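Local coordinates for YceI-like domain protein (Burkholderia cenocepacia BC7, PDB 5IXH) that is a bacterial lipocalin that holds octaprenyl diphosphate in its beta barrel and probably captures antibiotics outside the cell, at residues K93-G98 against T110-V115. Residues are numbered along the deposited sequence; the frame is centred on the assembly and turned at random.
Sequences KYNVTG and TVPVTV. With OTP ((2E,6E,10E,14E,18E,22E,26E)-3,7,11,15,19,23,27,31-octamethyldotriaconta-2,6,10,14,18,22,26,30-octaenyl trihydrogen diphosphate), chain C.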
ATOM      1  N   LYS A  93      13.589   8.851   9.595  1.00 16.72           N
ATOM      2  CA  LYS A  93      12.754   7.663   9.526  1.00 15.19           C
ATOM      3  C   LYS A  93      11.713   7.684  10.645  1.00 13.70           C
ATOM      4  O   LYS A  93      12.012   8.107  11.761  1.00 14.98           O
ATOM      5  CB  LYS A  93      13.629   6.423   9.702  1.00 22.55           C
ATOM      6  CG  LYS A  93      12.986   5.174   9.115  1.00 52.03           C
ATOM      7  CD  LYS A  93      13.958   4.000   9.018  1.00 61.69           C
ATOM      8  CE  LYS A  93      13.415   2.931   8.071  1.00 77.00           C
ATOM      9  NZ  LYS A  93      14.173   1.643   8.122  1.00 66.29           N
ATOM     10  N   TYR A  94      10.515   7.219  10.329  1.00 13.75           N
ATOM     11  CA  TYR A  94       9.392   7.229  11.253  1.00 13.91           C
ATOM     12  C   TYR A  94       8.641   5.934  11.117  1.00 16.48           C
ATOM     13  O   TYR A  94       8.310   5.531  10.006  1.00 18.74           O
ATOM     14  CB  TYR A  94       8.448   8.379  10.922  1.00 16.31           C
ATOM     15  CG  TYR A  94       9.139   9.687  11.065  1.00 15.78           C
ATOM     16  CD1 TYR A  94       9.846  10.267  10.019  1.00 18.24           C
ATOM     17  CD2 TYR A  94       9.179  10.334  12.292  1.00 17.51           C
ATOM     18  CE1 TYR A  94      10.522  11.425  10.197  1.00 18.47           C
ATOM     19  CE2 TYR A  94       9.838  11.484  12.465  1.00 20.93           C
ATOM     20  CZ  TYR A  94      10.521  12.049  11.420  1.00 19.12           C
ATOM     21  OH  TYR A  94      11.209  13.224  11.602  1.00 25.60           O
ATOM     22  N   ASN A  95       8.319   5.290  12.226  1.00 12.48           N
ATOM     23  CA  ASN A  95       7.454   4.124  12.197  1.00 12.83           C
ATOM     24  C   ASN A  95       6.018   4.598  12.310  1.00 12.54           C
ATOM     25  O   ASN A  95       5.625   5.208  13.303  1.00 12.90           O
ATOM     26  CB  ASN A  95       7.834   3.159  13.315  1.00 13.19           C
ATOM     27  CG  ASN A  95       9.103   2.423  13.032  1.00 17.20           C
ATOM     28  OD1 ASN A  95       9.279   1.862  11.938  1.00 21.39           O
ATOM     29  ND2 ASN A  95       9.997   2.400  14.004  1.00 21.50           N
ATOM     30  N   VAL A  96       5.242   4.393  11.257  1.00 12.28           N
ATOM     31  CA  VAL A  96       3.876   4.874  11.170  1.00 12.10           C
ATOM     32  C   VAL A  96       2.978   3.674  11.377  1.00 11.85           C
ATOM     33  O   VAL A  96       3.027   2.685  10.604  1.00 13.42           O
ATOM     34  CB  VAL A  96       3.602   5.544   9.818  1.00 12.65           C
ATOM     35  CG1 VAL A  96       2.179   6.031   9.755  1.00 14.79           C
ATOM     36  CG2 VAL A  96       4.555   6.725   9.608  1.00 13.29           C
ATOM     37  N   THR A  97       2.137   3.755  12.389  1.00 11.03           N
ATOM     38  CA  THR A  97       1.237   2.664  12.734  1.00 12.39           C
ATOM     39  C   THR A  97      -0.171   3.084  12.403  1.00 11.23           C
ATOM     40  O   THR A  97      -0.551   4.247  12.591  1.00 12.75           O
ATOM     41  CB  THR A  97       1.407   2.282  14.217  1.00 13.39           C
ATOM     42  OG1 THR A  97       2.746   1.767  14.376  1.00 15.94           O
ATOM     43  CG2 THR A  97       0.448   1.231  14.663  1.00 14.45           C
ATOM     44  N   GLY A  98      -0.961   2.113  11.976  1.00 11.11           N
ATOM     45  CA  GLY A  98      -2.372   2.372  11.715  1.00 12.68           C
ATOM     46  C   GLY A  98      -3.108   1.143  11.262  1.00 12.54           C
ATOM     47  O   GLY A  98      -2.596   0.023  11.304  1.00 12.70           O
ATOM     48  N   THR A 110       2.558  -1.604  11.093  1.00 11.62           N
ATOM     49  CA  THR A 110       3.559  -0.576  11.377  1.00 12.10           C
ATOM     50  C   THR A 110       4.519  -0.542  10.204  1.00 13.73           C
ATOM     51  O   THR A 110       5.063  -1.564   9.811  1.00 15.66           O
ATOM     52  CB  THR A 110       4.329  -0.855  12.669  1.00 12.82           C
ATOM     53  OG1 THR A 110       3.437  -0.798  13.790  1.00 16.37           O
ATOM     54  CG2 THR A 110       5.448   0.170  12.884  1.00 16.35           C
ATOM     55  N   VAL A 111       4.657   0.626   9.596  1.00 13.45           N
ATOM     56  CA  VAL A 111       5.462   0.753   8.392  1.00 19.70           C
ATOM     57  C   VAL A 111       6.563   1.769   8.582  1.00 14.37           C
ATOM     58  O   VAL A 111       6.314   2.893   9.027  1.00 13.83           O
ATOM     59  CB  VAL A 111       4.608   1.092   7.171  1.00 21.74           C
ATOM     60  CG1 VAL A 111       3.868   2.312   7.343  1.00 18.25           C
ATOM     61  CG2 VAL A 111       5.460   1.178   5.880  1.00 23.43           C
ATOM     62  N   PRO A 112       7.790   1.383   8.248  1.00 17.91           N
ATOM     63  CA  PRO A 112       8.876   2.350   8.317  1.00 17.56           C
ATOM     64  C   PRO A 112       8.810   3.294   7.121  1.00 16.84           C
ATOM     65  O   PRO A 112       8.742   2.841   5.960  1.00 20.96           O
ATOM     66  CB  PRO A 112      10.149   1.482   8.282  1.00 25.74           C
ATOM     67  CG  PRO A 112       9.694   0.068   8.116  1.00 37.50           C
ATOM     68  CD  PRO A 112       8.251   0.077   7.738  1.00 24.79           C
ATOM     69  N   VAL A 113       8.818   4.588   7.398  1.00 14.80           N
ATOM     70  CA  VAL A 113       8.682   5.613   6.355  1.00 14.28           C
ATOM     71  C   VAL A 113       9.832   6.589   6.464  1.00 15.42           C
ATOM     72  O   VAL A 113      10.128   7.091   7.555  1.00 16.88           O
ATOM     73  CB  VAL A 113       7.388   6.406   6.522  1.00 14.62           C
ATOM     74  CG1 VAL A 113       7.254   7.473   5.470  1.00 18.62           C
ATOM     75  CG2 VAL A 113       6.183   5.454   6.469  1.00 16.04           C
ATOM     76  N   THR A 114      10.463   6.884   5.335  0.57 18.45           N
ATOM     77  CA  THR A 114      11.507   7.899   5.275  0.57 15.44           C
ATOM     78  C   THR A 114      10.910   9.161   4.696  0.57 14.49           C
ATOM     79  O   THR A 114      10.211   9.109   3.669  0.57 21.96           O
ATOM     80  CB  THR A 114      12.657   7.420   4.420  0.57 14.20           C
ATOM     81  OG1 THR A 114      13.177   6.204   4.959  0.57 22.10           O
ATOM     82  CG2 THR A 114      13.755   8.465   4.372  0.57 17.50           C
ATOM     83  N   VAL A 115      11.171  10.300   5.325  1.00 15.92           N
ATOM     84  CA  VAL A 115      10.575  11.565   4.930  1.00 14.85           C
ATOM     85  C   VAL A 115      11.646  12.527   4.499  1.00 15.81           C
ATOM     86  O   VAL A 115      12.663  12.641   5.164  1.00 17.45           O
ATOM     87  CB  VAL A 115       9.745  12.183   6.086  1.00 17.33           C
ATOM     88  CG1 VAL A 115       9.103  13.507   5.673  1.00 22.13           C
ATOM     89  CG2 VAL A 115       8.684  11.210   6.565  1.00 19.58           C
TER
HETATM   90  O7  OTP C 201       3.347 -19.439 -14.830  1.00112.42           O
HETATM   91  P2  OTP C 201       2.360 -19.166 -13.713  1.00111.96           P
HETATM   92  O5  OTP C 201       1.181 -20.106 -13.833  1.00112.22           O
HETATM   93  O6  OTP C 201       3.034 -19.368 -12.372  1.00112.37           O
HETATM   94  O4  OTP C 201       1.847 -17.668 -13.808  1.00109.19           O
HETATM   95  P1  OTP C 201       0.590 -17.093 -13.023  1.00105.37           P
HETATM   96  O2  OTP C 201      -0.675 -17.380 -13.800  1.00105.08           O
HETATM   97  O3  OTP C 201       0.501 -17.720 -11.649  1.00106.31           O
HETATM   98  O1  OTP C 201       0.784 -15.521 -12.902  1.00100.12           O
HETATM   99  C40 OTP C 201       0.727 -14.849 -11.655  1.00 94.82           C
HETATM  100  C39 OTP C 201       0.611 -13.381 -12.052  1.00 90.01           C
HETATM  101  C37 OTP C 201       0.585 -12.346 -11.162  1.00 85.28           C
HETATM  102  C38 OTP C 201       0.460 -10.954 -11.779  1.00 85.93           C
HETATM  103  C36 OTP C 201       0.659 -12.523  -9.628  1.00 80.01           C
HETATM  104  C35 OTP C 201      -0.463 -11.679  -8.986  1.00 74.91           C
HETATM  105  C34 OTP C 201      -0.076 -11.171  -7.585  1.00 70.80           C
HETATM  106  C32 OTP C 201      -0.777 -10.119  -7.040  1.00 66.71           C
HETATM  107  C33 OTP C 201      -1.927  -9.450  -7.805  1.00 67.80           C
HETATM  108  C31 OTP C 201      -0.411  -9.599  -5.639  1.00 61.82           C
HETATM  109  C30 OTP C 201      -1.689  -9.485  -4.782  1.00 57.51           C
HETATM  110  C29 OTP C 201      -1.668  -8.063  -4.213  1.00 51.57           C
HETATM  111  C27 OTP C 201      -1.768  -7.803  -2.868  1.00 50.35           C
HETATM  112  C28 OTP C 201      -1.931  -8.869  -1.784  1.00 50.08           C
HETATM  113  C26 OTP C 201      -1.700  -6.327  -2.473  1.00 49.48           C
HETATM  114  C25 OTP C 201      -2.767  -5.977  -1.427  1.00 46.73           C
HETATM  115  C24 OTP C 201      -2.422  -4.497  -1.222  1.00 45.68           C
HETATM  116  C22 OTP C 201      -3.319  -3.497  -1.480  1.00 40.81           C
HETATM  117  C23 OTP C 201      -4.751  -3.749  -1.960  1.00 42.07           C
HETATM  118  C21 OTP C 201      -2.828  -2.071  -1.242  1.00 41.54           C
HETATM  119  C20 OTP C 201      -3.312  -1.709   0.162  1.00 40.99           C
HETATM  120  C19 OTP C 201      -2.410  -0.559   0.625  1.00 41.30           C
HETATM  121  C17 OTP C 201      -2.933   0.591   1.178  1.00 40.85           C
HETATM  122  C18 OTP C 201      -4.445   0.754   1.353  1.00 37.13           C
HETATM  123  C16 OTP C 201      -2.028   1.741   1.652  1.00 41.02           C
HETATM  124  C15 OTP C 201      -0.547   1.523   1.289  1.00 43.53           C
HETATM  125  C14 OTP C 201       0.288   2.510   2.120  1.00 44.14           C
HETATM  126  C12 OTP C 201       0.644   2.201   3.415  1.00 43.49           C
HETATM  127  C13 OTP C 201       0.266   0.879   4.093  1.00 44.29           C
HETATM  128  C11 OTP C 201       1.475   3.186   4.250  1.00 44.97           C
HETATM  129  C10 OTP C 201       1.290   4.638   3.794  1.00 44.86           C
HETATM  130  C9  OTP C 201       1.920   5.472   4.921  1.00 46.35           C
HETATM  131  C7  OTP C 201       1.720   6.825   5.009  1.00 46.40           C
HETATM  132  C8  OTP C 201       0.859   7.561   3.982  1.00 44.76           C
HETATM  133  C6  OTP C 201       2.387   7.566   6.184  1.00 45.96           C
HETATM  134  C5  OTP C 201       3.050   8.858   5.700  1.00 46.77           C
HETATM  135  C4  OTP C 201       4.118   9.175   6.763  1.00 46.65           C
HETATM  136  C2  OTP C 201       4.017  10.180   7.697  1.00 44.69           C
HETATM  137  C3  OTP C 201       5.181  10.344   8.675  1.00 45.56           C
HETATM  138  C1  OTP C 201       2.816  11.125   7.794  1.00 44.53           C
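The antiparallel beta hairpin of strands 93-102 and 105-118, part of the lipocalin-like barrel wall, pairs Y94 with V113 and V96 with V111 and illustrates how such a wall is apolar on its inner face and mixed in polarity on its outer face. All four side chains of these hydrogen-bonded pairs project from the same inward face. V96 N meets V111 O at 2.9 Å in a nearly straight bond (179°), although the donor stands tilted from the carbonyl plane; Y94 N, by contrast, lies in the plane of the V113 carbonyl, with a more bent N-H (150°). On the inner surface CG2 of V96 and CG2 of V113 touch across the strands at 3.8 Å. V96 has CG1 anti to its backbone N (chi1 180°), which leaves CG2 beside that N and facing V113. The same V96 CG2 lies 3.8 Å from C4 of the octaprenyl chain, and V113 CG1 reaches C4 too, so the valine pair lines the pocket near the tail end of the lipid, distant from its diphosphate. Further along, the Y94 ring crosses V115 at about a right angle, CD1 against CG2, and packs on P37, A40 and, edge-to-face, F35. F156 of strand 151-160 touches V111 and V113. The outer surface carries K93, N95, P112 and the threonines: the extended K93 chain runs alongside P112, its CE 3.6 Å from P112 CB, and N95 OD1 rests over P112 CA and CB. At the T97-T110 pair, a non-hydrogen-bonded backbone position, the two hydroxyls hydrogen-bond, T97 OG1 to T110 OG1, 2.7 Å.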